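Local coordinates for pheromome Binding Protein (Epiphyas postvittana, PDB 6VQ5) that probably binds and carries small hydrophobic odorants such as pheromones, as a small helical member of the insect pheromone- and odorant-binding protein family, at residues V15-I29 against D47-L59. Sequence-based numbering, arbitrary orientation.
Sequences VLEECKKELNLSESI and DVGCAIVCMSKKL
The disulfide Cys19-Cys54, one of the three that brace this helical PBP/GOBP fold, staples helix 13-23 across helix 46-58, their short axes 9.1 Å apart and their directions 125° apart. Cys19 SG meets Cys54 SG at 2.0 Å with a C-S-S-C torsion of -88°, close to the relaxed value, and the Cys19 side chain packs as a knob among Ala51, Cys54, Met55 and Lys58. With chi1 at 176°, Cys54 turns its sulfur away from its own backbone N and out to Cys19. On one flank Val15 splits its two methyls, CG1 against Met55 CB and CG2 3.7 Å from Leu59 CD2. Beyond the Schellman motif that ends helix 13-23, with Asn24 as its C-prime residue, Leu25 CD1 and, from helix 28-37, Ile29 CD1 converge on Ala51 CB, the former at 3.8 Å. The Lys58 chain passes Cys19 SG, CD at 3.7 Å, and bends at its last torsion; NZ reaches Glu22 OE2 at 2.8 Å and Glu18 OE1 at 3.1 Å, above each carboxylate plane. Replacing Lys58 by alanine would probably leave Glu18 and Glu22 without their shared cation and strip aliphatic cover from Cys19 SG. Covalent bond and bridged charges thus tie helix 13-23 to helix 46-58, while Leu25 and Ile29 add apolar packing from the following turn and helix.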
loop_
_atom_site.group_PDB
_atom_site.type_symbol
_atom_site.label_atom_id
_atom_site.label_comp_id
_atom_site.label_asym_id
_atom_site.label_seq_id
_atom_site.Cartn_x
_atom_site.Cartn_y
_atom_site.Cartn_z
ATOM N N VAL A 15 8.973 5.704 -7.972
ATOM C CA VAL A 15 7.899 6.380 -7.199
ATOM C C VAL A 15 8.337 6.463 -5.729
ATOM O O VAL A 15 8.112 7.535 -5.124
ATOM C CB VAL A 15 6.560 5.659 -7.434
ATOM C CG1 VAL A 15 5.622 5.743 -6.252
ATOM C CG2 VAL A 15 5.888 6.193 -8.678
ATOM N N LEU A 16 8.984 5.419 -5.202
ATOM C CA LEU A 16 9.566 5.418 -3.827
ATOM C C LEU A 16 10.633 6.520 -3.704
ATOM O O LEU A 16 10.568 7.295 -2.731
ATOM C CB LEU A 16 10.161 4.042 -3.496
ATOM C CG LEU A 16 10.783 3.907 -2.103
ATOM C CD1 LEU A 16 9.860 4.468 -1.034
ATOM C CD2 LEU A 16 11.125 2.463 -1.768
ATOM N N GLU A 17 11.591 6.563 -4.639
ATOM C CA GLU A 17 12.708 7.544 -4.670
ATOM C C GLU A 17 12.154 8.962 -4.777
ATOM O O GLU A 17 12.703 9.860 -4.112
ATOM C CB GLU A 17 13.655 7.249 -5.829
ATOM C CG GLU A 17 14.605 6.097 -5.562
ATOM C CD GLU A 17 15.374 6.166 -4.254
ATOM O OE1 GLU A 17 16.197 7.059 -4.092
ATOM O OE2 GLU A 17 15.130 5.339 -3.388
ATOM N N GLU A 18 11.132 9.172 -5.604
ATOM C CA GLU A 18 10.513 10.513 -5.754
ATOM C C GLU A 18 9.940 10.907 -4.398
ATOM O O GLU A 18 10.313 11.982 -3.902
ATOM C CB GLU A 18 9.435 10.533 -6.838
ATOM C CG GLU A 18 10.000 10.570 -8.241
ATOM C CD GLU A 18 8.946 10.659 -9.327
ATOM O OE1 GLU A 18 7.752 10.522 -9.016
ATOM O OE2 GLU A 18 9.320 10.924 -10.487
ATOM N N CYS A 19 9.115 10.037 -3.815
ATOM C CA CYS A 19 8.422 10.284 -2.529
ATOM C C CYS A 19 9.439 10.545 -1.425
ATOM O O CYS A 19 9.145 11.386 -0.549
ATOM C CB CYS A 19 7.500 9.123 -2.197
ATOM S SG CYS A 19 6.067 9.124 -3.302
ATOM N N LYS A 20 10.592 9.874 -1.486
ATOM C CA LYS A 20 11.662 9.985 -0.457
ATOM C C LYS A 20 12.160 11.439 -0.471
ATOM O O LYS A 20 12.295 12.045 0.602
ATOM C CB LYS A 20 12.755 8.932 -0.696
ATOM C CG LYS A 20 13.527 8.500 0.540
ATOM C CD LYS A 20 14.946 8.012 0.270
ATOM C CE LYS A 20 15.027 6.892 -0.749
ATOM N NZ LYS A 20 16.421 6.425 -0.953
ATOM N N LYS A 21 12.383 12.000 -1.654
ATOM C CA LYS A 21 12.900 13.393 -1.826
ATOM C C LYS A 21 11.822 14.448 -1.458
ATOM O O LYS A 21 12.106 15.346 -0.601
ATOM C CB LYS A 21 13.352 13.622 -3.266
ATOM C CG LYS A 21 14.682 12.984 -3.645
ATOM C CD LYS A 21 15.129 13.415 -5.035
ATOM C CE LYS A 21 16.095 12.440 -5.678
ATOM N NZ LYS A 21 16.743 13.027 -6.882
ATOM N N GLU A 22 10.622 14.311 -2.031
ATOM C CA GLU A 22 9.439 15.162 -1.733
ATOM C C GLU A 22 9.166 15.254 -0.223
ATOM O O GLU A 22 8.895 16.383 0.224
ATOM C CB GLU A 22 8.194 14.627 -2.438
ATOM C CG GLU A 22 8.316 14.653 -3.943
ATOM C CD GLU A 22 7.005 14.446 -4.677
ATOM O OE1 GLU A 22 5.968 14.229 -3.999
ATOM O OE2 GLU A 22 7.026 14.495 -5.927
ATOM N N LEU A 23 9.204 14.132 0.523
ATOM C CA LEU A 23 8.783 14.052 1.952
ATOM C C LEU A 23 9.990 14.091 2.893
ATOM O O LEU A 23 9.769 14.121 4.107
ATOM C CB LEU A 23 7.981 12.769 2.167
ATOM C CG LEU A 23 6.607 12.724 1.505
ATOM C CD1 LEU A 23 5.979 11.345 1.650
ATOM C CD2 LEU A 23 5.697 13.760 2.121
ATOM N N ASN A 24 11.207 14.062 2.355
ATOM C CA ASN A 24 12.480 14.183 3.120
ATOM C C ASN A 24 12.622 13.025 4.115
ATOM O O ASN A 24 12.969 13.281 5.289
ATOM C CB ASN A 24 12.599 15.526 3.841
ATOM C CG ASN A 24 14.050 15.926 4.011
ATOM O OD1 ASN A 24 14.769 16.030 3.021
ATOM N ND2 ASN A 24 14.500 16.131 5.243
ATOM N N LEU A 25 12.402 11.796 3.635
ATOM C CA LEU A 25 12.483 10.548 4.425
ATOM C C LEU A 25 13.934 10.067 4.470
ATOM O O LEU A 25 14.638 10.252 3.467
ATOM C CB LEU A 25 11.568 9.519 3.763
ATOM C CG LEU A 25 10.084 9.895 3.651
ATOM C CD1 LEU A 25 9.297 8.774 2.977
ATOM C CD2 LEU A 25 9.476 10.213 5.020
ATOM N N SER A 26 14.356 9.474 5.591
ATOM C CA SER A 26 15.650 8.754 5.765
ATOM C C SER A 26 15.703 7.525 4.848
ATOM O O SER A 26 14.646 7.147 4.304
ATOM C CB SER A 26 15.848 8.300 7.201
ATOM O OG SER A 26 14.908 8.903 8.080
ATOM N N GLU A 27 16.870 6.881 4.773
ATOM C CA GLU A 27 17.050 5.570 4.096
ATOM C C GLU A 27 16.228 4.508 4.842
ATOM O O GLU A 27 15.833 3.519 4.221
ATOM C CB GLU A 27 18.530 5.194 3.990
ATOM C CG GLU A 27 19.318 6.031 2.987
ATOM C CD GLU A 27 18.692 6.353 1.628
ATOM O OE1 GLU A 27 17.755 7.206 1.569
ATOM O OE2 GLU A 27 19.159 5.779 0.606
ATOM N N SER A 28 15.914 4.734 6.112
ATOM C CA SER A 28 15.150 3.771 6.939
ATOM C C SER A 28 13.798 3.424 6.279
ATOM O O SER A 28 13.320 2.293 6.523
ATOM C CB SER A 28 15.038 4.242 8.358
ATOM O OG SER A 28 14.179 5.366 8.452
ATOM N N ILE A 29 13.202 4.290 5.452
ATOM C CA ILE A 29 11.884 4.002 4.807
ATOM C C ILE A 29 11.992 2.668 4.043
ATOM O O ILE A 29 10.975 1.948 3.894
ATOM C CB ILE A 29 11.416 5.177 3.911
ATOM C CG1 ILE A 29 9.989 4.997 3.381
ATOM C CG2 ILE A 29 12.362 5.410 2.741
ATOM C CD1 ILE A 29 8.961 4.668 4.426
ATOM N N ASP A 47 4.903 8.406 9.174
ATOM C CA ASP A 47 5.652 8.775 7.944
ATOM C C ASP A 47 5.584 7.632 6.931
ATOM O O ASP A 47 5.562 7.930 5.735
ATOM C CB ASP A 47 7.107 9.149 8.244
ATOM C CG ASP A 47 7.269 10.461 8.996
ATOM O OD1 ASP A 47 6.350 11.319 8.898
ATOM O OD2 ASP A 47 8.310 10.609 9.675
ATOM N N VAL A 48 5.565 6.370 7.374
ATOM C CA VAL A 48 5.448 5.208 6.446
ATOM C C VAL A 48 4.089 5.319 5.757
ATOM O O VAL A 48 3.999 5.019 4.542
ATOM C CB VAL A 48 5.627 3.850 7.151
ATOM C CG1 VAL A 48 5.437 2.672 6.195
ATOM C CG2 VAL A 48 6.978 3.756 7.834
ATOM N N GLY A 49 3.073 5.741 6.502
ATOM C CA GLY A 49 1.746 6.066 5.943
ATOM C C GLY A 49 1.837 7.154 4.890
ATOM O O GLY A 49 1.283 6.960 3.811
ATOM N N CYS A 50 2.519 8.261 5.182
ATOM C CA CYS A 50 2.676 9.411 4.248
ATOM C C CYS A 50 3.406 8.926 2.972
ATOM O O CYS A 50 2.982 9.292 1.860
ATOM C CB CYS A 50 3.348 10.596 4.945
ATOM S SG CYS A 50 2.461 11.260 6.398
ATOM N N ALA A 51 4.420 8.077 3.099
ATOM C CA ALA A 51 5.142 7.483 1.950
ATOM C C ALA A 51 4.162 6.727 1.041
ATOM O O ALA A 51 4.278 6.829 -0.203
ATOM C CB ALA A 51 6.251 6.584 2.440
ATOM N N ILE A 52 3.213 6.003 1.632
ATOM C CA ILE A 52 2.280 5.094 0.895
ATOM C C ILE A 52 1.201 5.940 0.205
ATOM O O ILE A 52 0.803 5.598 -0.933
ATOM C CB ILE A 52 1.692 4.025 1.838
ATOM C CG1 ILE A 52 2.768 3.043 2.301
ATOM C CG2 ILE A 52 0.549 3.295 1.164
ATOM C CD1 ILE A 52 2.424 2.295 3.562
ATOM N N VAL A 53 0.758 7.018 0.854
ATOM C CA VAL A 53 -0.152 8.019 0.222
ATOM C C VAL A 53 0.566 8.598 -0.998
ATOM O O VAL A 53 0.006 8.512 -2.099
ATOM C CB VAL A 53 -0.580 9.113 1.219
ATOM C CG1 VAL A 53 -1.293 10.273 0.540
ATOM C CG2 VAL A 53 -1.446 8.510 2.310
ATOM N N CYS A 54 1.773 9.131 -0.796
ATOM C CA CYS A 54 2.611 9.749 -1.857
ATOM C C CYS A 54 2.751 8.787 -3.043
ATOM O O CYS A 54 2.536 9.225 -4.187
ATOM C CB CYS A 54 3.993 10.136 -1.346
ATOM S SG CYS A 54 5.040 10.779 -2.676
ATOM N N MET A 55 3.108 7.532 -2.777
ATOM C CA MET A 55 3.359 6.531 -3.843
ATOM C C MET A 55 2.033 6.201 -4.532
ATOM O O MET A 55 2.030 6.110 -5.776
ATOM C CB MET A 55 4.012 5.255 -3.300
ATOM C CG MET A 55 5.454 5.439 -2.835
ATOM S SD MET A 55 6.069 3.955 -1.956
ATOM C CE MET A 55 6.019 2.763 -3.293
ATOM N N SER A 56 0.958 6.067 -3.752
ATOM C CA SER A 56 -0.406 5.710 -4.235
ATOM C C SER A 56 -0.897 6.769 -5.237
ATOM O O SER A 56 -1.326 6.394 -6.342
ATOM C CB SER A 56 -1.369 5.513 -3.071
ATOM O OG SER A 56 -1.016 4.366 -2.298
ATOM N N LYS A 57 -0.772 8.049 -4.888
ATOM C CA LYS A 57 -1.123 9.195 -5.767
ATOM C C LYS A 57 -0.340 9.119 -7.083
ATOM O O LYS A 57 -0.969 9.210 -8.153
ATOM C CB LYS A 57 -0.843 10.512 -5.041
ATOM C CG LYS A 57 -1.932 10.919 -4.061
ATOM C CD LYS A 57 -1.516 11.997 -3.089
ATOM C CE LYS A 57 -2.696 12.561 -2.326
ATOM N NZ LYS A 57 -2.275 13.581 -1.338
ATOM N N LYS A 58 0.981 8.960 -7.006
ATOM C CA LYS A 58 1.881 8.915 -8.186
ATOM C C LYS A 58 1.558 7.710 -9.071
ATOM O O LYS A 58 1.804 7.812 -10.284
ATOM C CB LYS A 58 3.342 8.877 -7.747
ATOM C CG LYS A 58 3.874 10.198 -7.211
ATOM C CD LYS A 58 5.319 10.112 -6.780
ATOM C CE LYS A 58 5.870 11.436 -6.299
ATOM N NZ LYS A 58 5.930 12.427 -7.388
ATOM N N LEU A 59 1.032 6.617 -8.513
ATOM C CA LEU A 59 0.593 5.440 -9.314
ATOM C C LEU A 59 -0.900 5.555 -9.632
ATOM O O LEU A 59 -1.441 4.595 -10.200
ATOM C CB LEU A 59 0.905 4.152 -8.549
ATOM C CG LEU A 59 2.386 3.915 -8.248
ATOM C CD1 LEU A 59 2.563 2.700 -7.354
ATOM C CD2 LEU A 59 3.184 3.759 -9.536
#